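Local atomic coordinates of sulfite reductase [ferredoxin] (Mycobacterium tuberculosis, PDB entry 1ZJ8), a protein that probably catalyses the ferredoxin-dependent, six-electron reduction of sulfite to sulfide with a siroheme and a [4Fe-4S] cluster. Residues N424-F438 with P466-R480. Residues are numbered along the deposited sequence; the frame is centred on the assembly and turned at random.
With SRM (siroheme), chain E.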
ATOM      1  N   ASN A 424       3.378  10.817 -10.857  1.00 29.79           N
ATOM      2  CA  ASN A 424       4.245  10.503  -9.730  1.00 29.83           C
ATOM      3  C   ASN A 424       3.732  10.891  -8.343  1.00 29.63           C
ATOM      4  O   ASN A 424       4.455  10.769  -7.374  1.00 29.79           O
ATOM      5  CB  ASN A 424       5.622  11.130  -9.976  1.00 29.52           C
ATOM      6  CG  ASN A 424       6.307  10.530 -11.158  1.00 28.21           C
ATOM      7  OD1 ASN A 424       6.403   9.330 -11.256  1.00 27.16           O
ATOM      8  ND2 ASN A 424       6.763  11.356 -12.078  1.00 29.25           N
ATOM      9  N   LEU A 425       2.489  11.319  -8.237  1.00 29.68           N
ATOM     10  CA  LEU A 425       1.973  11.761  -6.956  1.00 30.14           C
ATOM     11  C   LEU A 425       1.170  10.639  -6.301  1.00 30.40           C
ATOM     12  O   LEU A 425       0.388   9.957  -6.943  1.00 30.64           O
ATOM     13  CB  LEU A 425       1.117  13.034  -7.115  1.00 30.00           C
ATOM     14  CG  LEU A 425       0.442  13.564  -5.826  1.00 30.26           C
ATOM     15  CD1 LEU A 425       0.316  15.063  -5.837  1.00 31.18           C
ATOM     16  CD2 LEU A 425      -0.945  12.944  -5.538  1.00 30.21           C
ATOM     17  N   MET A 426       1.346  10.452  -5.008  1.00 31.07           N
ATOM     18  CA  MET A 426       0.438   9.602  -4.242  1.00 31.84           C
ATOM     19  C   MET A 426      -0.088  10.376  -3.043  1.00 32.21           C
ATOM     20  O   MET A 426       0.538  11.334  -2.576  1.00 32.38           O
ATOM     21  CB  MET A 426       1.131   8.320  -3.749  1.00 31.77           C
ATOM     22  CG  MET A 426       1.501   7.327  -4.833  1.00 31.86           C
ATOM     23  SD  MET A 426       2.099   5.712  -4.210  1.00 32.91           S
ATOM     24  CE  MET A 426       3.078   6.148  -2.792  1.00 33.40           C
ATOM     25  N   ALA A 427      -1.239   9.944  -2.550  1.00 32.67           N
ATOM     26  CA  ALA A 427      -1.831  10.510  -1.351  1.00 33.14           C
ATOM     27  C   ALA A 427      -2.610   9.409  -0.657  1.00 33.82           C
ATOM     28  O   ALA A 427      -3.045   8.442  -1.297  1.00 34.58           O
ATOM     29  CB  ALA A 427      -2.740  11.661  -1.703  1.00 33.14           C
ATOM     30  N   CYS A 428      -2.779   9.542   0.652  1.00 34.34           N
ATOM     31  CA  CYS A 428      -3.582   8.602   1.426  1.00 34.67           C
ATOM     32  C   CYS A 428      -5.027   9.083   1.423  1.00 34.74           C
ATOM     33  O   CYS A 428      -5.386  10.000   0.678  1.00 34.57           O
ATOM     34  CB  CYS A 428      -3.046   8.530   2.847  1.00 35.17           C
ATOM     35  SG  CYS A 428      -3.357  10.033   3.844  1.00 37.54           S
ATOM     36  N   SER A 429      -5.858   8.466   2.253  1.00 35.33           N
ATOM     37  CA  SER A 429      -7.277   8.824   2.309  1.00 35.97           C
ATOM     38  C   SER A 429      -7.492  10.201   2.974  1.00 36.72           C
ATOM     39  O   SER A 429      -8.223  11.062   2.450  1.00 36.98           O
ATOM     40  CB  SER A 429      -8.014   7.723   3.028  1.00 35.66           C
ATOM     41  OG  SER A 429      -7.586   6.508   2.469  1.00 34.77           O
ATOM     42  N   GLY A 430      -6.820  10.407   4.106  1.00 37.32           N
ATOM     43  CA  GLY A 430      -6.879  11.674   4.812  1.00 37.89           C
ATOM     44  C   GLY A 430      -8.239  11.921   5.429  1.00 38.61           C
ATOM     45  O   GLY A 430      -9.136  11.047   5.430  1.00 38.49           O
ATOM     46  N   ILE A 431      -8.395  13.149   5.915  1.00 39.14           N
ATOM     47  CA  ILE A 431      -9.506  13.527   6.799  1.00 39.50           C
ATOM     48  C   ILE A 431     -10.912  13.370   6.192  1.00 39.86           C
ATOM     49  O   ILE A 431     -11.894  13.419   6.932  1.00 40.26           O
ATOM     50  CB  ILE A 431      -9.306  14.990   7.296  1.00 39.69           C
ATOM     51  CG1 ILE A 431     -10.125  15.269   8.558  1.00 40.35           C
ATOM     52  CG2 ILE A 431      -9.627  16.002   6.185  1.00 39.64           C
ATOM     53  CD1 ILE A 431      -9.547  16.429   9.415  1.00 40.33           C
ATOM     54  N   GLU A 432     -11.008  13.186   4.870  1.00 39.79           N
ATOM     55  CA  GLU A 432     -12.296  12.886   4.197  1.00 39.83           C
ATOM     56  C   GLU A 432     -13.005  11.614   4.732  1.00 39.78           C
ATOM     57  O   GLU A 432     -14.230  11.515   4.691  1.00 39.49           O
ATOM     58  CB  GLU A 432     -12.053  12.749   2.678  1.00 40.02           C
ATOM     59  CG  GLU A 432     -13.284  12.545   1.777  1.00 39.97           C
ATOM     60  CD  GLU A 432     -13.001  11.671   0.544  1.00 40.21           C
ATOM     61  OE1 GLU A 432     -11.944  10.996   0.484  1.00 40.51           O
ATOM     62  OE2 GLU A 432     -13.863  11.638  -0.357  1.00 39.16           O
ATOM     63  N   PHE A 433     -12.230  10.639   5.202  1.00 39.90           N
ATOM     64  CA  PHE A 433     -12.784   9.365   5.676  1.00 40.11           C
ATOM     65  C   PHE A 433     -11.998   8.744   6.854  1.00 40.30           C
ATOM     66  O   PHE A 433     -12.511   7.880   7.555  1.00 39.92           O
ATOM     67  CB  PHE A 433     -12.795   8.324   4.532  1.00 39.89           C
ATOM     68  CG  PHE A 433     -13.852   8.550   3.443  1.00 39.80           C
ATOM     69  CD1 PHE A 433     -15.204   8.653   3.751  1.00 39.49           C
ATOM     70  CD2 PHE A 433     -13.481   8.576   2.093  1.00 39.43           C
ATOM     71  CE1 PHE A 433     -16.174   8.822   2.731  1.00 39.49           C
ATOM     72  CE2 PHE A 433     -14.442   8.742   1.074  1.00 39.55           C
ATOM     73  CZ  PHE A 433     -15.785   8.860   1.396  1.00 39.31           C
ATOM     74  N   CYS A 434     -10.762   9.171   7.071  1.00 40.96           N
ATOM     75  CA  CYS A 434      -9.889   8.532   8.047  1.00 41.51           C
ATOM     76  C   CYS A 434      -9.971   9.175   9.444  1.00 42.14           C
ATOM     77  O   CYS A 434      -9.923  10.404   9.567  1.00 42.33           O
ATOM     78  CB  CYS A 434      -8.448   8.606   7.552  1.00 41.42           C
ATOM     79  SG  CYS A 434      -7.381   7.631   8.572  1.00 42.08           S
ATOM     80  N   LYS A 435     -10.045   8.349  10.491  1.00 42.63           N
ATOM     81  CA  LYS A 435     -10.161   8.860  11.859  1.00 42.93           C
ATOM     82  C   LYS A 435      -8.847   9.334  12.471  1.00 43.25           C
ATOM     83  O   LYS A 435      -8.873   9.942  13.546  1.00 43.72           O
ATOM     84  CB  LYS A 435     -10.769   7.816  12.779  1.00 43.14           C
ATOM     85  CG  LYS A 435     -12.202   7.399  12.428  1.00 43.60           C
ATOM     86  CD  LYS A 435     -12.683   6.275  13.359  1.00 43.69           C
ATOM     87  CE  LYS A 435     -11.625   5.132  13.511  1.00 44.41           C
ATOM     88  NZ  LYS A 435     -11.032   4.657  12.207  1.00 43.31           N
ATOM     89  N   LEU A 436      -7.715   9.086  11.811  1.00 43.40           N
ATOM     90  CA  LEU A 436      -6.406   9.458  12.377  1.00 43.69           C
ATOM     91  C   LEU A 436      -5.684  10.608  11.663  1.00 43.78           C
ATOM     92  O   LEU A 436      -4.537  10.923  12.001  1.00 43.30           O
ATOM     93  CB  LEU A 436      -5.493   8.235  12.430  1.00 43.83           C
ATOM     94  CG  LEU A 436      -6.147   6.984  13.011  1.00 44.08           C
ATOM     95  CD1 LEU A 436      -5.139   5.828  12.985  1.00 44.70           C
ATOM     96  CD2 LEU A 436      -6.685   7.233  14.424  1.00 43.66           C
ATOM     97  N   SER A 437      -6.369  11.238  10.704  1.00 44.24           N
ATOM     98  CA  SER A 437      -5.808  12.327   9.870  1.00 44.63           C
ATOM     99  C   SER A 437      -5.989  13.717  10.456  1.00 44.67           C
ATOM    100  O   SER A 437      -7.006  14.009  11.079  1.00 44.96           O
ATOM    101  CB  SER A 437      -6.491  12.329   8.496  1.00 44.93           C
ATOM    102  OG  SER A 437      -7.728  11.613   8.571  1.00 45.77           O
ATOM    103  N   PHE A 438      -5.005  14.576  10.208  1.00 44.74           N
ATOM    104  CA  PHE A 438      -5.076  15.993  10.582  1.00 44.52           C
ATOM    105  C   PHE A 438      -5.349  16.875   9.347  1.00 44.46           C
ATOM    106  O   PHE A 438      -5.686  18.060   9.476  1.00 44.34           O
ATOM    107  CB  PHE A 438      -3.786  16.416  11.296  1.00 44.66           C
ATOM    108  CG  PHE A 438      -3.479  15.578  12.485  1.00 44.46           C
ATOM    109  CD1 PHE A 438      -4.365  15.537  13.561  1.00 44.57           C
ATOM    110  CD2 PHE A 438      -2.330  14.801  12.524  1.00 44.94           C
ATOM    111  CE1 PHE A 438      -4.109  14.737  14.676  1.00 45.01           C
ATOM    112  CE2 PHE A 438      -2.057  13.992  13.644  1.00 45.87           C
ATOM    113  CZ  PHE A 438      -2.955  13.960  14.723  1.00 44.95           C
ATOM    114  N   PRO A 466      11.952  12.578 -12.948  1.00 46.64           N
ATOM    115  CA  PRO A 466      10.655  12.674 -12.248  1.00 45.49           C
ATOM    116  C   PRO A 466      10.785  13.033 -10.772  1.00 44.01           C
ATOM    117  O   PRO A 466      11.664  12.483 -10.098  1.00 43.93           O
ATOM    118  CB  PRO A 466      10.129  11.241 -12.327  1.00 45.82           C
ATOM    119  CG  PRO A 466      11.382  10.386 -12.295  1.00 45.72           C
ATOM    120  CD  PRO A 466      12.451  11.187 -12.989  1.00 46.36           C
ATOM    121  N   ILE A 467       9.904  13.913 -10.282  1.00 42.12           N
ATOM    122  CA  ILE A 467       9.848  14.296  -8.862  1.00 40.87           C
ATOM    123  C   ILE A 467       8.633  13.696  -8.162  1.00 38.94           C
ATOM    124  O   ILE A 467       7.535  14.210  -8.253  1.00 38.13           O
ATOM    125  CB  ILE A 467       9.807  15.838  -8.668  1.00 41.02           C
ATOM    126  CG1 ILE A 467      11.094  16.476  -9.185  1.00 41.69           C
ATOM    127  CG2 ILE A 467       9.602  16.211  -7.177  1.00 41.59           C
ATOM    128  CD1 ILE A 467      11.031  16.859 -10.632  1.00 43.08           C
ATOM    129  N   THR A 468       8.854  12.623  -7.427  1.00 37.61           N
ATOM    130  CA  THR A 468       7.770  11.939  -6.726  1.00 36.81           C
ATOM    131  C   THR A 468       7.283  12.790  -5.553  1.00 35.50           C
ATOM    132  O   THR A 468       8.076  13.403  -4.870  1.00 35.03           O
ATOM    133  CB  THR A 468       8.191  10.514  -6.243  1.00 36.52           C
ATOM    134  OG1 THR A 468       9.252  10.595  -5.287  1.00 36.23           O
ATOM    135  CG2 THR A 468       8.650   9.678  -7.404  1.00 35.97           C
ATOM    136  N   VAL A 469       5.971  12.838  -5.362  1.00 34.62           N
ATOM    137  CA  VAL A 469       5.344  13.655  -4.326  1.00 34.40           C
ATOM    138  C   VAL A 469       4.307  12.814  -3.599  1.00 34.02           C
ATOM    139  O   VAL A 469       3.342  12.342  -4.215  1.00 33.77           O
ATOM    140  CB  VAL A 469       4.626  14.907  -4.910  1.00 34.26           C
ATOM    141  CG1 VAL A 469       3.901  15.687  -3.799  1.00 34.02           C
ATOM    142  CG2 VAL A 469       5.602  15.814  -5.680  1.00 33.39           C
ATOM    143  N   ASN A 470       4.491  12.628  -2.296  1.00 33.82           N
ATOM    144  CA  ASN A 470       3.559  11.818  -1.496  1.00 33.90           C
ATOM    145  C   ASN A 470       2.918  12.644  -0.375  1.00 34.28           C
ATOM    146  O   ASN A 470       3.627  13.219   0.460  1.00 34.03           O
ATOM    147  CB  ASN A 470       4.270  10.613  -0.895  1.00 33.45           C
ATOM    148  CG  ASN A 470       4.783   9.646  -1.950  1.00 32.07           C
ATOM    149  OD1 ASN A 470       4.653   9.885  -3.138  1.00 30.56           O
ATOM    150  ND2 ASN A 470       5.370   8.547  -1.510  1.00 30.05           N
ATOM    151  N   ILE A 471       1.580  12.691  -0.367  1.00 34.75           N
ATOM    152  CA  ILE A 471       0.813  13.475   0.605  1.00 34.78           C
ATOM    153  C   ILE A 471       0.124  12.558   1.611  1.00 35.00           C
ATOM    154  O   ILE A 471      -0.808  11.828   1.278  1.00 34.98           O
ATOM    155  CB  ILE A 471      -0.266  14.335  -0.080  1.00 34.94           C
ATOM    156  CG1 ILE A 471       0.254  14.939  -1.395  1.00 35.45           C
ATOM    157  CG2 ILE A 471      -0.749  15.434   0.876  1.00 34.56           C
ATOM    158  CD1 ILE A 471      -0.688  15.963  -2.034  1.00 34.86           C
ATOM    159  N   ASN A 472       0.568  12.621   2.858  1.00 35.60           N
ATOM    160  CA  ASN A 472       0.009  11.785   3.926  1.00 36.00           C
ATOM    161  C   ASN A 472      -0.717  12.654   4.948  1.00 36.58           C
ATOM    162  O   ASN A 472      -0.243  13.747   5.269  1.00 37.06           O
ATOM    163  CB  ASN A 472       1.123  10.991   4.598  1.00 35.76           C
ATOM    164  CG  ASN A 472       1.913  10.135   3.605  1.00 36.25           C
ATOM    165  OD1 ASN A 472       1.846   8.900   3.645  1.00 35.87           O
ATOM    166  ND2 ASN A 472       2.679  10.791   2.715  1.00 35.85           N
ATOM    167  N   GLY A 473      -1.860  12.177   5.447  1.00 37.22           N
ATOM    168  CA  GLY A 473      -2.699  12.935   6.403  1.00 37.74           C
ATOM    169  C   GLY A 473      -2.317  12.832   7.888  1.00 38.39           C
ATOM    170  O   GLY A 473      -2.942  13.485   8.741  1.00 38.30           O
ATOM    171  N   CYS A 474      -1.298  12.019   8.193  1.00 38.69           N
ATOM    172  CA  CYS A 474      -0.810  11.828   9.563  1.00 38.85           C
ATOM    173  C   CYS A 474       0.501  11.027   9.508  1.00 38.68           C
ATOM    174  O   CYS A 474       0.928  10.621   8.427  1.00 38.63           O
ATOM    175  CB  CYS A 474      -1.865  11.102  10.402  1.00 39.02           C
ATOM    176  SG  CYS A 474      -1.710   9.320  10.296  1.00 42.76           S
ATOM    177  N   PRO A 475       1.143  10.799  10.669  1.00 38.71           N
ATOM    178  CA  PRO A 475       2.497  10.199  10.676  1.00 38.61           C
ATOM    179  C   PRO A 475       2.604   8.699  10.345  1.00 38.32           C
ATOM    180  O   PRO A 475       3.735   8.218  10.137  1.00 38.28           O
ATOM    181  CB  PRO A 475       3.008  10.475  12.109  1.00 38.48           C
ATOM    182  CG  PRO A 475       1.985  11.334  12.753  1.00 38.51           C
ATOM    183  CD  PRO A 475       0.693  11.112  12.037  1.00 38.65           C
ATOM    184  N   ASN A 476       1.464   7.994  10.289  1.00 37.82           N
ATOM    185  CA  ASN A 476       1.429   6.557   9.927  1.00 37.85           C
ATOM    186  C   ASN A 476       2.081   6.231   8.561  1.00 37.46           C
ATOM    187  O   ASN A 476       2.507   5.112   8.348  1.00 37.65           O
ATOM    188  CB  ASN A 476      -0.018   6.004   9.963  1.00 37.98           C
ATOM    189  CG  ASN A 476      -0.591   5.854  11.407  1.00 38.46           C
ATOM    190  OD1 ASN A 476       0.121   5.458  12.332  1.00 39.83           O
ATOM    191  ND2 ASN A 476      -1.889   6.145  11.578  1.00 35.70           N
ATOM    192  N   SER A 477       2.145   7.205   7.651  1.00 37.35           N
ATOM    193  CA  SER A 477       2.899   7.096   6.390  1.00 37.18           C
ATOM    194  C   SER A 477       2.335   6.061   5.386  1.00 37.21           C
ATOM    195  O   SER A 477       3.098   5.365   4.718  1.00 37.47           O
ATOM    196  CB  SER A 477       4.379   6.811   6.694  1.00 37.18           C
ATOM    197  OG  SER A 477       5.232   7.365   5.717  1.00 36.29           O
ATOM    198  N   CYS A 478       1.004   5.996   5.269  1.00 37.02           N
ATOM    199  CA  CYS A 478       0.317   5.097   4.334  1.00 36.99           C
ATOM    200  C   CYS A 478       0.632   5.337   2.877  1.00 36.78           C
ATOM    201  O   CYS A 478       0.546   4.418   2.069  1.00 36.35           O
ATOM    202  CB  CYS A 478      -1.194   5.245   4.474  1.00 37.37           C
ATOM    203  SG  CYS A 478      -1.896   4.632   6.051  1.00 40.97           S
ATOM    204  N   ALA A 479       0.923   6.595   2.538  1.00 36.93           N
ATOM    205  CA  ALA A 479       1.301   6.979   1.186  1.00 36.71           C
ATOM    206  C   ALA A 479       2.792   7.226   1.137  1.00 36.81           C
ATOM    207  O   ALA A 479       3.265   7.980   0.296  1.00 36.97           O
ATOM    208  CB  ALA A 479       0.533   8.214   0.739  1.00 36.56           C
ATOM    209  N   ARG A 480       3.532   6.588   2.046  1.00 36.97           N
ATOM    210  CA  ARG A 480       4.993   6.523   1.978  1.00 36.90           C
ATOM    211  C   ARG A 480       5.701   7.891   1.975  1.00 36.61           C
ATOM    212  O   ARG A 480       6.262   8.311   0.974  1.00 36.57           O
ATOM    213  CB  ARG A 480       5.403   5.644   0.770  1.00 37.27           C
ATOM    214  CG  ARG A 480       5.448   4.112   1.097  1.00 38.17           C
ATOM    215  CD  ARG A 480       4.403   3.248   0.406  1.00 38.56           C
ATOM    216  NE  ARG A 480       4.774   2.959  -0.973  1.00 38.22           N
ATOM    217  CZ  ARG A 480       4.115   2.135  -1.786  1.00 38.72           C
ATOM    218  NH1 ARG A 480       3.031   1.467  -1.385  1.00 37.97           N
ATOM    219  NH2 ARG A 480       4.557   1.982  -3.026  1.00 39.94           N
TER
HETATM  220 FE   SRM E 557      -2.502   1.961   6.101  1.00 36.68          FE
HETATM  221  CHA SRM E 557      -3.997   2.468   9.131  1.00 39.33           C
HETATM  222  CHB SRM E 557      -4.963   3.680   4.616  1.00 37.03           C
HETATM  223  CHC SRM E 557      -1.098   1.434   3.213  1.00 31.66           C
HETATM  224  CHD SRM E 557       0.605   2.317   7.570  1.00 36.19           C
HETATM  225  NA  SRM E 557      -4.247   2.718   6.720  1.00 38.55           N
HETATM  226  C1A SRM E 557      -4.757   2.726   7.971  1.00 39.78           C
HETATM  227  C2A SRM E 557      -6.220   3.040   8.025  1.00 40.69           C
HETATM  228  CMA SRM E 557      -7.004   1.767   8.113  1.00 40.05           C
HETATM  229  CDA SRM E 557      -6.561   4.045   9.090  1.00 42.56           C
HETATM  230  CEA SRM E 557      -7.200   3.589  10.363  1.00 44.84           C
HETATM  231  O3A SRM E 557      -6.576   2.813  11.094  1.00 47.29           O
HETATM  232  O4A SRM E 557      -8.335   3.971  10.681  1.00 46.66           O
HETATM  233  C3A SRM E 557      -6.401   3.696   6.698  1.00 40.44           C
HETATM  234  CAA SRM E 557      -7.685   3.366   6.013  1.00 40.25           C
HETATM  235  CBA SRM E 557      -8.621   4.444   6.492  1.00 41.43           C
HETATM  236  CCA SRM E 557      -9.635   4.773   5.446  1.00 42.67           C
HETATM  237  O1A SRM E 557      -9.274   4.830   4.251  1.00 41.33           O
HETATM  238  O2A SRM E 557     -10.824   4.959   5.804  1.00 43.03           O
HETATM  239  C4A SRM E 557      -5.157   3.336   5.960  1.00 39.08           C
HETATM  240  NB  SRM E 557      -3.043   2.346   4.251  1.00 35.16           N
HETATM  241  C1B SRM E 557      -4.089   3.015   3.760  1.00 34.63           C
HETATM  242  C2B SRM E 557      -4.235   2.963   2.265  1.00 33.18           C
HETATM  243  CMB SRM E 557      -5.652   2.825   1.784  1.00 32.44           C
HETATM  244  CDB SRM E 557      -3.678   4.236   1.722  1.00 33.03           C
HETATM  245  CEB SRM E 557      -3.714   4.446   0.250  1.00 33.40           C
HETATM  246  O3B SRM E 557      -4.433   5.318  -0.286  1.00 33.18           O
HETATM  247  O4B SRM E 557      -3.002   3.709  -0.431  1.00 34.85           O
HETATM  248  C3B SRM E 557      -3.323   1.791   1.972  1.00 32.49           C
HETATM  249  CAB SRM E 557      -4.073   0.487   2.063  1.00 32.29           C
HETATM  250  CBB SRM E 557      -3.430  -0.588   1.241  1.00 31.87           C
HETATM  251  CCB SRM E 557      -4.062  -1.917   1.538  1.00 31.13           C
HETATM  252  O1B SRM E 557      -4.870  -2.418   0.760  1.00 31.81           O
HETATM  253  O2B SRM E 557      -3.766  -2.550   2.546  1.00 33.57           O
HETATM  254  C4B SRM E 557      -2.434   1.836   3.185  1.00 33.82           C
HETATM  255  NC  SRM E 557      -0.666   2.011   5.501  1.00 33.63           N
HETATM  256  C1C SRM E 557      -0.242   1.584   4.294  1.00 31.18           C
HETATM  257  C2C SRM E 557       1.132   1.680   4.121  1.00 32.91           C
HETATM  258  CDC SRM E 557       1.946   1.563   2.876  1.00 33.13           C
HETATM  259  CEC SRM E 557       2.421   0.251   2.387  1.00 32.44           C
HETATM  260  O3C SRM E 557       1.995  -0.804   2.909  1.00 31.81           O
HETATM  261  O4C SRM E 557       3.252   0.289   1.468  1.00 32.69           O
HETATM  262  C3C SRM E 557       1.577   1.985   5.372  1.00 33.32           C
HETATM  263  CAC SRM E 557       3.043   2.155   5.598  1.00 33.48           C
HETATM  264  CBC SRM E 557       3.969   0.958   5.546  1.00 32.83           C
HETATM  265  CCC SRM E 557       3.879   0.213   6.867  1.00 32.31           C
HETATM  266  O1C SRM E 557       2.840  -0.436   7.167  1.00 28.39           O
HETATM  267  O2C SRM E 557       4.870   0.303   7.636  1.00 31.62           O
HETATM  268  C4C SRM E 557       0.491   2.113   6.200  1.00 34.77           C
HETATM  269  ND  SRM E 557      -1.834   1.979   8.012  1.00 37.36           N
HETATM  270  C1D SRM E 557      -0.575   2.316   8.335  1.00 37.00           C
HETATM  271  C2D SRM E 557      -0.546   2.732   9.680  1.00 38.32           C
HETATM  272  CAD SRM E 557       0.684   2.583  10.557  1.00 37.48           C
HETATM  273  CBD SRM E 557       0.835   1.339  11.375  1.00 39.18           C
HETATM  274  CCD SRM E 557       2.065   1.026  12.177  1.00 40.36           C
HETATM  275  O1D SRM E 557       2.733   0.029  11.822  1.00 41.96           O
HETATM  276  O2D SRM E 557       2.408   1.740  13.158  1.00 37.19           O
HETATM  277  C3D SRM E 557      -1.844   2.630  10.151  1.00 37.58           C
HETATM  278  CDD SRM E 557      -2.233   2.530  11.601  1.00 38.97           C
HETATM  279  CED SRM E 557      -2.087   1.259  12.408  1.00 39.54           C
HETATM  280  O3D SRM E 557      -1.863   0.176  11.864  1.00 39.68           O
HETATM  281  O4D SRM E 557      -2.186   1.269  13.643  1.00 38.84           O
HETATM  282  C4D SRM E 557      -2.629   2.161   9.110  1.00 38.45           C
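Met426 and Asn470 run alongside each other from one face of a parallel strand pair. The Met426 chain bends at its last torsion (chi3 -38°), which brings CE to 3.6 Å from Asn470 ND2 and sets the same methyl over one face of the Arg480 guanidinium, offset toward its rim. Arg480 NH2 bonds Pro388 O, and NH1 reaches a siroheme carboxylate weakly. Asn470 ND2 in turn donates to Arg480 O at 2.6 Å, the acceptor lying close to the amide plane, and ties the strand to the turn that comes back over this face. On the other face Leu425 CD1 reaches Ile471 CD1 and Val469 CG1, and helix 442-455 packs against Leu425 and Ile471. The strands themselves are laced by backbone bonds, from Val469 N to Asn424 O through to Cys428 N to Ile471 O. This pair forms one margin of a mixed sheet, with the two cysteine-bearing loops of the nitrite and sulfite reductase 4Fe-4S domain springing from its C-terminal ends. Cys428, Cys434, Cys474 and Cys478 each bind one iron of the cluster; Cys478 is probably also the axial siroheme ligand, as in relatives, its thiolate bridging the two cofactors. Gly473 N makes a weak bond to Cys428 SG at 3.1 Å, while Gly473 O takes a nearly straight one (169°) from Phe438 N. Leu436 CD1 touches Asn476 ND2 at 3.6 Å, and Asn476 CB lies over the macrocycle at C2D, on the Cys478 side.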